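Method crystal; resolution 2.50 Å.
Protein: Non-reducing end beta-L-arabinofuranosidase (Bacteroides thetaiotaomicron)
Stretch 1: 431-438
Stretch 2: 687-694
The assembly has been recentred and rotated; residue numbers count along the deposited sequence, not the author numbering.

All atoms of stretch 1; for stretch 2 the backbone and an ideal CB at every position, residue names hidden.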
# COMPACT_ATOMS: atom_id res chain seq x y z
N ASN A 431 -7.37 5.08 9.91
CA ASN A 431 -7.80 5.77 8.71
C ASN A 431 -9.33 5.66 8.52
O ASN A 431 -9.80 4.94 7.63
CB ASN A 431 -7.10 5.20 7.50
CG ASN A 431 -5.66 5.59 7.46
OD1 ASN A 431 -5.31 6.67 7.00
ND2 ASN A 431 -4.83 4.72 7.96
N PRO A 432 -10.10 6.40 9.32
CA PRO A 432 -11.55 6.32 9.21
C PRO A 432 -12.06 6.90 7.89
O PRO A 432 -11.37 7.67 7.24
CB PRO A 432 -12.03 7.17 10.40
CG PRO A 432 -10.98 8.18 10.60
CD PRO A 432 -9.69 7.56 10.13
N LEU A 433 -13.29 6.52 7.53
CA LEU A 433 -13.98 7.12 6.38
C LEU A 433 -15.05 8.13 6.76
O LEU A 433 -15.84 8.52 5.91
CB LEU A 433 -14.60 6.01 5.54
CG LEU A 433 -13.63 5.34 4.56
CD1 LEU A 433 -12.75 4.29 5.28
CD2 LEU A 433 -14.44 4.76 3.38
N ARG A 434 -15.09 8.52 8.03
CA ARG A 434 -16.04 9.51 8.54
C ARG A 434 -15.62 10.02 9.93
O ARG A 434 -15.26 9.23 10.83
CB ARG A 434 -17.49 8.94 8.64
CG ARG A 434 -18.57 9.96 9.01
CD ARG A 434 -19.99 9.59 8.60
NE ARG A 434 -20.13 9.09 7.22
CZ ARG A 434 -21.05 8.19 6.80
NH1 ARG A 434 -21.97 7.63 7.61
NH2 ARG A 434 -21.05 7.82 5.52
N ILE A 435 -15.66 11.35 10.10
CA ILE A 435 -15.63 11.96 11.42
C ILE A 435 -16.91 12.75 11.57
O ILE A 435 -17.19 13.63 10.78
CB ILE A 435 -14.44 12.95 11.60
CG1 ILE A 435 -13.09 12.25 11.35
CG2 ILE A 435 -14.47 13.60 12.98
CD1 ILE A 435 -12.66 11.30 12.44
N SER A 436 -17.66 12.45 12.62
CA SER A 436 -18.83 13.24 12.98
C SER A 436 -18.62 13.81 14.36
O SER A 436 -18.36 13.07 15.29
CB SER A 436 -20.06 12.34 12.99
OG SER A 436 -21.13 12.94 13.70
N ALA A 437 -18.78 15.11 14.52
CA ALA A 437 -18.70 15.71 15.87
C ALA A 437 -19.84 15.28 16.83
O ALA A 437 -19.67 15.33 18.04
CB ALA A 437 -18.64 17.23 15.78
N ASP A 438 -20.96 14.78 16.32
CA ASP A 438 -21.96 14.16 17.21
C ASP A 438 -21.60 12.77 17.76
O ASP A 438 -22.36 12.23 18.57
CB ASP A 438 -23.33 14.06 16.52
CG ASP A 438 -23.84 15.39 16.08
OD1 ASP A 438 -23.43 16.42 16.67
OD2 ASP A 438 -24.66 15.42 15.13
N UNK A 687 -9.00 20.66 12.90
CA UNK A 687 -10.11 19.82 13.34
C UNK A 687 -11.38 20.18 12.62
O UNK A 687 -11.65 21.35 12.43
CB UNK A 687 -10.32 19.94 14.85
N UNK A 688 -12.17 19.19 12.25
CA UNK A 688 -13.46 19.46 11.62
C UNK A 688 -14.20 18.16 11.41
O UNK A 688 -13.95 17.19 12.12
CB UNK A 688 -13.28 20.20 10.29
N UNK A 689 -15.10 18.14 10.44
CA UNK A 689 -15.83 16.94 10.09
C UNK A 689 -15.41 16.43 8.70
O UNK A 689 -14.81 17.16 7.94
CB UNK A 689 -17.34 17.21 10.13
N UNK A 690 -15.66 15.16 8.42
CA UNK A 690 -15.25 14.54 7.15
C UNK A 690 -16.11 13.32 6.84
O UNK A 690 -16.54 12.63 7.75
CB UNK A 690 -13.77 14.14 7.20
N UNK A 691 -16.34 13.05 5.55
CA UNK A 691 -17.00 11.80 5.14
C UNK A 691 -16.57 11.48 3.72
O UNK A 691 -16.43 12.40 2.92
CB UNK A 691 -18.52 11.91 5.24
N UNK A 692 -16.34 10.19 3.41
CA UNK A 692 -16.14 9.77 2.03
C UNK A 692 -17.50 9.50 1.40
O UNK A 692 -17.83 10.05 0.36
CB UNK A 692 -15.24 8.53 1.95
N UNK A 693 -18.31 8.65 2.01
CA UNK A 693 -19.60 8.29 1.42
C UNK A 693 -20.63 9.34 1.81
O UNK A 693 -20.63 9.79 2.96
CB UNK A 693 -20.05 6.90 1.87
N UNK A 694 -21.46 9.74 0.84
CA UNK A 694 -22.48 10.78 1.02
C UNK A 694 -23.83 10.30 0.49
O UNK A 694 -23.89 9.48 -0.44
CB UNK A 694 -22.06 12.07 0.31

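Stretch 2 meets stretch 1 as a short antiparallel pairing in which position 690 lies opposite Ile-435 and position 691 opposite Arg-434.

At position 687 nothing of stretch 1 lies within 5.5 Å of the ideal CB, so almost any residue would fit; it is Lys-687, which makes no contact. Position 688 has phi/psi of -175/-155, an extended conformation most easily adopted without a side chain, and its CB direction leads away from stretch 1. The residue is Gly-688, whose O packs 3.7 Å from Ile-435 CG2.

The ideal CB of position 689 points sideways, 3.6 Å from Ile-435 O and 5.1 Å from Ala-437 N. A side chain long enough to reach past Ile-435 O could place an acceptor at that amide; Gln or Glu would suit. It is Glu-689, and Ala-437 N donates a hydrogen bond to its OE2 at 3.2 Å.

At position 690 the backbone pairs with Ile-435: N of position 690 donates to Ile-435 O (3.2 Å) and Ile-435 N to O of position 690 (2.8 Å). The CB shares a face of the sheet with the Ile-435 side chain, favouring an apolar residue. Met-690 occupies it; the end of its chain comes nearer to stretch 1 and brings CE within 3.4 Å of Pro-432 O.

Position 691, a non-hydrogen-bonded partner of Arg-434, directs its CB to the same face as that arginine, 3.8 Å from Arg-434 NE. A small or medium acceptor is suited here, such as Ser, Thr, Asn or Asp. In Thr-691, OG1 accepts a hydrogen bond from Arg-434 NE at 3.0 Å and itself donates to O of position 693 at 2.6 Å.

Position 692 continues the backbone pairing, its N donating to Leu-433 O at 3.0 Å. With the CB sideways and the Leu-433 side chain nearby, Val, Ile, Leu or Ala would be compatible. Val-692 sets CG2 4.0 Å from Leu-433 CG.

The ideal CB of position 693 lies 3.9 Å from Arg-434 NH2, while Leu-433 CD2, about 6.2 Å from that CB in a different direction, offers an apolar surface; an aromatic or long aliphatic chain could reach it. Trp-693 does so with its ring edge, CD1 lying 4.0 Å from Leu-433 CD2, and its O accepts a weak hydrogen bond from Arg-434 NH2 at 3.3 Å.

Position 694 points away and leaves the choice open; Met-694 makes no contact.

Stretch 2, residues 687-694: KGEMTVWM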
# COMPACT_ATOMS: atom_id res chain seq x y z
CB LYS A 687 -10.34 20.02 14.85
CG LYS A 687 -11.44 19.14 15.46
CD LYS A 687 -11.08 18.64 16.87
CE LYS A 687 -12.29 18.13 17.66
NZ LYS A 687 -13.05 19.27 18.27
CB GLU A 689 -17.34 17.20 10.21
CG GLU A 689 -17.80 17.41 11.66
CD GLU A 689 -19.31 17.51 11.83
OE1 GLU A 689 -19.80 18.65 11.88
OE2 GLU A 689 -20.02 16.47 11.93
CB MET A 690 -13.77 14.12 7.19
CG MET A 690 -13.23 13.47 5.90
SD MET A 690 -13.55 11.69 5.71
CE MET A 690 -12.35 10.92 6.76
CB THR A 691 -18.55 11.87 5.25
OG1 THR A 691 -19.14 10.61 4.89
CG2 THR A 691 -19.14 12.95 4.35
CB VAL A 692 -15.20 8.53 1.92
CG1 VAL A 692 -15.04 8.05 0.47
CG2 VAL A 692 -13.85 8.82 2.55
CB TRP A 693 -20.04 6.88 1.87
CG TRP A 693 -19.24 5.85 1.25
CD1 TRP A 693 -18.03 5.42 1.66
CD2 TRP A 693 -19.54 5.12 0.05
NE1 TRP A 693 -17.56 4.46 0.82
CE2 TRP A 693 -18.46 4.25 -0.18
CE3 TRP A 693 -20.63 5.10 -0.82
CZ2 TRP A 693 -18.43 3.37 -1.27
CZ3 TRP A 693 -20.60 4.24 -1.92
CH2 TRP A 693 -19.51 3.39 -2.14
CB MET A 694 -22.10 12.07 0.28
CG MET A 694 -20.91 12.82 0.85
SD MET A 694 -20.19 14.07 -0.27
CE MET A 694 -19.43 13.02 -1.52
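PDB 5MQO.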